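Local coordinates for protein putative dienelactone hydrolase (Klebsiella pneumoniae subsp. pneumoniae MGH 78578, PDB 3F67) that is probably an alpha/beta-hydrolase of the dienelactone hydrolase family, thought to hydrolyse carboxylic ester bonds, though its natural substrate is not established, at residues S13-P19 / P65-R70; Q39-G43 / I80-F84; S89-D93 / N156-H160. Where two conformers were deposited one is given. Residues are numbered along the deposited sequence.

Contact 1 (S13-P19 / P65-R70)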
# COMPACT_ATOMS: atom_id res chain seq x y z
N SER A 13 10.90 14.09 6.69
CA SER A 13 9.75 13.47 7.36
C SER A 13 9.88 13.47 8.87
O SER A 13 10.74 12.77 9.43
CB SER A 13 9.49 12.03 6.84
OG SER A 13 8.21 11.54 7.29
N GLN A 14 8.98 14.22 9.51
CA GLN A 14 8.97 14.38 10.97
C GLN A 14 10.40 14.71 11.52
O GLN A 14 10.78 14.25 12.60
CB GLN A 14 8.36 13.13 11.64
CG GLN A 14 7.02 12.66 11.00
CD GLN A 14 6.39 11.45 11.67
OE1 GLN A 14 6.43 10.29 11.16
NE2 GLN A 14 5.78 11.69 12.82
N GLY A 15 11.17 15.50 10.76
CA GLY A 15 12.54 15.89 11.13
C GLY A 15 13.73 15.01 10.68
O GLY A 15 14.89 15.31 11.01
N GLU A 16 13.42 13.95 9.94
CA GLU A 16 14.43 12.98 9.51
C GLU A 16 14.27 12.67 8.04
O GLU A 16 13.19 12.88 7.48
CB GLU A 16 14.29 11.70 10.33
CG GLU A 16 14.76 11.85 11.75
CD GLU A 16 14.24 10.74 12.61
OE1 GLU A 16 13.02 10.76 12.89
OE2 GLU A 16 15.03 9.86 12.99
N ASN A 17 15.33 12.16 7.41
CA ASN A 17 15.32 11.94 5.98
C ASN A 17 15.03 10.48 5.67
O ASN A 17 15.86 9.59 5.90
CB ASN A 17 16.66 12.35 5.38
CG ASN A 17 16.93 13.81 5.58
OD1 ASN A 17 16.17 14.66 5.10
ND2 ASN A 17 18.01 14.13 6.31
N MSE A 18 13.85 10.24 5.13
CA MSE A 18 13.40 8.88 4.83
C MSE A 18 13.74 8.52 3.39
O MSE A 18 13.34 9.23 2.46
CB MSE A 18 11.88 8.81 4.99
CG MSE A 18 11.32 7.40 4.64
SE MSE A 18 9.46 7.33 5.26
CE MSE A 18 8.78 8.82 4.21
N PRO A 19 14.52 7.44 3.18
CA PRO A 19 14.82 7.03 1.81
C PRO A 19 13.55 6.65 1.09
O PRO A 19 12.61 6.13 1.71
CB PRO A 19 15.67 5.74 1.98
CG PRO A 19 16.19 5.85 3.37
CD PRO A 19 15.13 6.54 4.16
N PRO A 65 8.24 4.67 -0.12
CA PRO A 65 9.11 5.05 1.02
C PRO A 65 9.61 3.84 1.84
O PRO A 65 8.89 2.84 2.00
CB PRO A 65 8.17 5.92 1.88
CG PRO A 65 6.79 5.32 1.65
CD PRO A 65 6.81 4.95 0.14
N GLU A 66 10.81 3.99 2.37
CA GLU A 66 11.43 3.03 3.26
C GLU A 66 10.86 3.27 4.66
O GLU A 66 11.51 3.91 5.51
CB GLU A 66 12.94 3.28 3.26
CG GLU A 66 13.76 2.06 3.67
CD GLU A 66 13.58 0.90 2.71
OE1 GLU A 66 12.58 0.16 2.87
OE2 GLU A 66 14.44 0.72 1.81
N LEU A 67 9.65 2.76 4.91
CA LEU A 67 8.92 3.14 6.15
C LEU A 67 9.57 2.67 7.46
O LEU A 67 9.32 3.25 8.52
CB LEU A 67 7.46 2.67 6.08
CG LEU A 67 6.71 3.42 4.97
CD1 LEU A 67 5.43 2.70 4.55
CD2 LEU A 67 6.32 4.79 5.50
N TYR A 68 10.41 1.63 7.39
CA TYR A 68 10.99 1.08 8.63
C TYR A 68 12.30 1.77 9.03
O TYR A 68 12.91 1.36 10.02
CB TYR A 68 11.26 -0.44 8.49
CG TYR A 68 10.03 -1.33 8.26
CD1 TYR A 68 8.72 -0.82 8.38
CD2 TYR A 68 10.19 -2.69 7.96
CE1 TYR A 68 7.58 -1.67 8.19
CE2 TYR A 68 9.09 -3.55 7.75
CZ TYR A 68 7.80 -3.03 7.88
OH TYR A 68 6.73 -3.86 7.66
N PHE A 69 12.73 2.81 8.29
CA PHE A 69 14.14 3.28 8.39
C PHE A 69 14.64 3.65 9.79
O PHE A 69 15.82 3.47 10.11
CB PHE A 69 14.45 4.42 7.36
CG PHE A 69 13.92 5.78 7.77
CD1 PHE A 69 14.79 6.77 8.21
CD2 PHE A 69 12.55 6.05 7.75
CE1 PHE A 69 14.29 8.05 8.61
CE2 PHE A 69 12.04 7.29 8.13
CZ PHE A 69 12.91 8.30 8.57
N ARG A 70 13.74 4.13 10.65
CA ARG A 70 14.14 4.57 12.00
C ARG A 70 14.34 3.38 12.92
O ARG A 70 15.10 3.47 13.88
CB ARG A 70 13.05 5.43 12.63
CG ARG A 70 12.78 6.75 11.89
CD ARG A 70 11.73 7.55 12.65
NE ARG A 70 11.25 8.71 11.87
CZ ARG A 70 10.29 8.59 10.95
NH1 ARG A 70 9.78 7.40 10.68
NH2 ARG A 70 9.84 9.64 10.28
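Two polar links hold the beta hairpin of the first two strands to the loop that follows strand 61-65. At the turn end, R70 NE donates to E16 OE1 at 2.9 Å, a salt bridge at the edge of the guanidinium group, near its plane, while R70 NH2 makes a weak hydrogen bond of 3.4 Å to S13 O. Arginine suits this place because its long side chain, extended at chi2 and chi3, presents several donors at once; NH2 also forms a salt bridge with D99, which accepts a hydrogen bond from S13 OG as well. At the other end E66 N donates to P19 O at 2.9 Å, a nearly straight bond made as strand 61-65 gives out. E66 then turns its carboxylate away to V44 N.

Between these links the packing is mainly apolar. The F69 ring lies flat against the strand: M18 CA sits over its face, 3.8 Å from the centroid, in a CH-pi contact, and E16 CB meets its edge. M18 is a selenomethionine; its SE makes an oblique Met-aromatic contact with the same ring and lies 4.0 Å from L67 CD2, while CE reaches P65 CB at 3.8 Å. A long, flexible side chain can thus fill the gap between ring and loop. P19 CD adds a contact of 3.9 Å with F69 CG.

The type I' turn from S13 to E16, with Q14 and G15 both at positive phi, a geometry glycine adopts easily, joins strands 4-13 and 16-25. Helix 93-108 touches S13, Q14 and R70, so the loop is tied to both the hairpin and that helix.

Contact 2 (Q39-G43 / I80-F84)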
# COMPACT_ATOMS: atom_id res chain seq x y z
N GLN A 39 5.18 -0.87 0.88
CA GLN A 39 5.92 -2.15 0.95
C GLN A 39 5.22 -3.28 1.73
O GLN A 39 4.29 -3.02 2.53
CB GLN A 39 7.21 -1.81 1.72
CG GLN A 39 6.89 -1.25 3.10
CD GLN A 39 8.15 -1.07 3.94
OE1 GLN A 39 8.85 -0.07 3.78
NE2 GLN A 39 8.46 -2.04 4.80
N GLU A 40 5.66 -4.52 1.49
CA GLU A 40 5.43 -5.63 2.41
C GLU A 40 6.43 -5.49 3.58
O GLU A 40 7.10 -4.43 3.72
CB GLU A 40 5.64 -6.95 1.68
CG GLU A 40 4.86 -7.02 0.33
CD GLU A 40 5.06 -8.36 -0.38
OE1 GLU A 40 6.14 -8.59 -0.97
OE2 GLU A 40 4.11 -9.18 -0.42
N ILE A 41 6.55 -6.52 4.43
CA ILE A 41 7.51 -6.45 5.55
C ILE A 41 8.99 -6.46 5.09
O ILE A 41 9.90 -6.29 5.91
CB ILE A 41 7.30 -7.58 6.56
CG1 ILE A 41 7.43 -8.95 5.90
CG2 ILE A 41 5.91 -7.39 7.21
CD1 ILE A 41 7.36 -10.12 6.86
N PHE A 42 9.22 -6.65 3.80
CA PHE A 42 10.58 -6.78 3.29
C PHE A 42 11.22 -5.47 2.91
O PHE A 42 12.37 -5.45 2.44
CB PHE A 42 10.63 -7.81 2.14
CG PHE A 42 9.92 -9.09 2.48
CD1 PHE A 42 10.34 -9.87 3.55
CD2 PHE A 42 8.78 -9.48 1.76
CE1 PHE A 42 9.65 -11.08 3.93
CE2 PHE A 42 8.09 -10.68 2.12
CZ PHE A 42 8.54 -11.47 3.22
N GLY A 43 10.48 -4.39 3.09
CA GLY A 43 11.00 -3.05 2.78
C GLY A 43 10.93 -2.76 1.29
O GLY A 43 10.17 -3.40 0.54
N ILE A 80 11.12 -14.90 8.87
CA ILE A 80 9.96 -14.02 8.98
C ILE A 80 9.58 -13.78 10.45
O ILE A 80 9.29 -12.65 10.85
CB ILE A 80 8.81 -14.50 8.07
CG1 ILE A 80 9.16 -14.21 6.58
CG2 ILE A 80 7.51 -13.72 8.38
CD1 ILE A 80 8.26 -14.82 5.52
N PRO A 81 9.55 -14.83 11.27
CA PRO A 81 9.14 -14.56 12.66
C PRO A 81 10.02 -13.54 13.40
O PRO A 81 9.49 -12.71 14.15
CB PRO A 81 9.27 -15.95 13.32
CG PRO A 81 8.90 -16.87 12.20
CD PRO A 81 9.62 -16.28 11.00
N THR A 82 11.34 -13.61 13.22
CA THR A 82 12.24 -12.67 13.88
C THR A 82 12.07 -11.25 13.30
O THR A 82 12.12 -10.26 14.04
CB THR A 82 13.68 -13.14 13.79
OG1 THR A 82 13.76 -14.45 14.36
CG2 THR A 82 14.63 -12.28 14.64
N LEU A 83 11.91 -11.17 12.00
CA LEU A 83 11.65 -9.90 11.34
C LEU A 83 10.38 -9.26 11.93
O LEU A 83 10.37 -8.07 12.27
CB LEU A 83 11.48 -10.08 9.82
CG LEU A 83 10.99 -8.90 8.96
CD1 LEU A 83 11.90 -7.67 9.17
CD2 LEU A 83 10.91 -9.33 7.48
N PHE A 84 9.32 -10.06 12.05
CA PHE A 84 8.07 -9.56 12.64
C PHE A 84 8.26 -9.07 14.06
O PHE A 84 7.91 -7.93 14.40
CB PHE A 84 7.00 -10.64 12.60
CG PHE A 84 6.01 -10.44 11.53
CD1 PHE A 84 5.83 -11.37 10.52
CD2 PHE A 84 5.28 -9.27 11.50
CE1 PHE A 84 4.90 -11.14 9.53
CE2 PHE A 84 4.37 -9.03 10.50
CZ PHE A 84 4.18 -9.96 9.52
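This is an essentially apolar contact between the loop after strand 32-38 and the first turn of helix 80-88, with no hydrogen bond crossing it. I41 is central: its CB points at the helix, and its CD1 lies 3.9 Å from I80 CG2, 3.7 Å from L83 CD2 and 3.8 Å from F84 CE1. I80, L83 and F84 share one side of the helix because residues three and four apart return to the same face, and the slim CG1-CD1 arm of isoleucine ends among them. F42 follows, with its ring edge 4.1 Å from I80 CD1 at CZ and L83 CD2 4.0 Å from its CD1. The type I turn from E40 to G43 has I41 and F42 at its two central positions; F42 leaves sideways and its ring comes nearer at the end, and G43 ends the turn at positive phi. Elsewhere, the side chain of E40 touches C123 and that of I41 touches W124. In alpha/beta-hydrolases the loop after this strand commonly contributes to the oxyanion hole; its closeness to the probable nucleophile elbow at C123 is consistent with that fold.

Contact 3 (S89-D93 / N156-H160)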
# COMPACT_ATOMS: atom_id res chain seq x y z
N SER A 89 6.93 -5.19 14.38
CA SER A 89 6.05 -4.99 15.53
C SER A 89 6.51 -3.80 16.38
O SER A 89 5.90 -3.46 17.40
CB SER A 89 5.99 -6.29 16.34
OG SER A 89 5.28 -7.27 15.61
N LYS A 90 7.60 -3.16 15.95
CA LYS A 90 8.11 -1.99 16.62
C LYS A 90 7.89 -0.70 15.83
O LYS A 90 8.28 0.39 16.28
CB LYS A 90 9.61 -2.20 16.98
CG LYS A 90 9.80 -3.43 17.89
CD LYS A 90 11.09 -3.37 18.66
CE LYS A 90 11.31 -4.65 19.48
NZ LYS A 90 10.22 -4.88 20.49
N VAL A 91 7.23 -0.80 14.67
CA VAL A 91 6.98 0.34 13.80
C VAL A 91 5.52 0.79 14.08
O VAL A 91 4.59 0.03 13.78
CB VAL A 91 7.10 -0.06 12.31
CG1 VAL A 91 6.75 1.11 11.39
CG2 VAL A 91 8.55 -0.55 12.00
N PRO A 92 5.32 1.96 14.71
CA PRO A 92 3.95 2.31 15.13
C PRO A 92 3.11 2.75 13.93
O PRO A 92 3.61 3.50 13.07
CB PRO A 92 4.14 3.52 16.08
CG PRO A 92 5.60 3.47 16.49
CD PRO A 92 6.31 2.92 15.24
N ASP A 93 1.84 2.33 13.90
CA ASP A 93 0.96 2.76 12.80
C ASP A 93 0.92 4.30 12.66
O ASP A 93 0.93 4.84 11.53
CB ASP A 93 -0.49 2.32 13.07
CG ASP A 93 -0.69 0.80 13.01
OD1 ASP A 93 0.14 0.02 12.44
OD2 ASP A 93 -1.77 0.42 13.49
N ASN A 156 1.42 -0.42 19.47
CA ASN A 156 1.91 0.03 18.18
C ASN A 156 0.85 0.08 17.08
O ASN A 156 0.82 0.99 16.23
CB ASN A 156 3.18 -0.68 17.83
CG ASN A 156 4.37 -0.08 18.56
OD1 ASN A 156 4.29 1.04 19.08
ND2 ASN A 156 5.47 -0.81 18.60
N SER A 157 -0.07 -0.87 17.17
CA SER A 157 -1.10 -1.11 16.15
C SER A 157 -2.46 -1.21 16.86
O SER A 157 -2.99 -2.31 17.07
CB SER A 157 -0.78 -2.35 15.29
OG SER A 157 0.37 -2.13 14.51
N PRO A 158 -3.01 -0.07 17.28
CA PRO A 158 -4.25 -0.14 18.09
C PRO A 158 -5.57 -0.28 17.32
O PRO A 158 -6.61 -0.53 17.97
CB PRO A 158 -4.26 1.19 18.82
CG PRO A 158 -3.64 2.12 17.84
CD PRO A 158 -2.50 1.31 17.20
N LYS A 159 -5.58 -0.04 16.00
CA LYS A 159 -6.82 -0.17 15.20
C LYS A 159 -6.53 -0.99 13.98
O LYS A 159 -5.44 -0.89 13.43
CB LYS A 159 -7.38 1.17 14.75
CG LYS A 159 -7.50 2.14 15.94
CD LYS A 159 -8.82 2.80 15.99
CE LYS A 159 -8.76 3.96 16.98
NZ LYS A 159 -9.40 5.18 16.36
N HIS A 160 -7.51 -1.80 13.57
CA HIS A 160 -7.41 -2.57 12.32
C HIS A 160 -8.46 -2.08 11.33
O HIS A 160 -9.31 -1.26 11.70
CB HIS A 160 -7.61 -4.06 12.65
CG HIS A 160 -6.46 -4.62 13.43
ND1 HIS A 160 -5.16 -4.60 12.95
CD2 HIS A 160 -6.40 -5.16 14.67
CE1 HIS A 160 -4.36 -5.14 13.85
NE2 HIS A 160 -5.08 -5.48 14.90
O HOH W 1 3.30 -2.26 15.22
O HOH W 2 -3.93 1.71 14.05
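Two loops of the alpha/beta-hydrolase fold meet here, the link between helices 80-88 and 93-108 and the approach to helix 161-164, and the first of them ends in the start of a helix. S89 offers its carbonyl: N156 ND2 donates to S89 O at 2.9 Å, in an almost straight bond. An asparagine can do this because its short side chain carries an amide donor that reaches a backbone oxygen across the gap. K90 passes close to the same amide, its CA 3.5 Å from N156 ND2, while its side chain starts away from the other loop. V91 likewise points away, and its side chain touches Y68 and Q71, but its carbonyl is bridged by water 1, which donates to V91 O and to S157 OG, both at 3.0 Å.

P92 occupies the N-cap position, where a proline's missing amide hydrogen costs the helix nothing; its CA approaches N156 O at 3.6 Å in a CA-H...O contact. D93 opens helix 93-108. Its amide, which in a first turn has no carbonyl of the helix to bond, donates to N156 O at 2.9 Å. The carboxylate faces the second loop and forms a salt bridge with R127 of helix 124-133 through OD2, so an acid suits this buried spot. S157 OG donates to D93 OD1 at 3.0 Å, and water 2 donates to D93 OD2 at 2.6 Å and to K159 O at 3.1 Å.

How the contacts relate
From the N terminus, the hairpin turn of contact 1 comes first, then the 39-43 loop of contact 2. Contact 1 closes with 65-70, after strands 32-38 and 61-65 and helix 46-57; contact 2 closes later, at helix 80-88, so the two cross. They touch through L67 N and Q39 OE1, 3.2 Å apart and probably hydrogen-bonded, and through Y68, which packs on Q39 and I41. Contact 3 opens after both have closed: F84 O and S89 N are 2.9 Å apart, a probable hydrogen bond, and Y68 CD1 lies 3.6 Å from V91 CG2. It then spans the chain to 156-160, tying the start of helix 93-108 to the loop after strand 141-145.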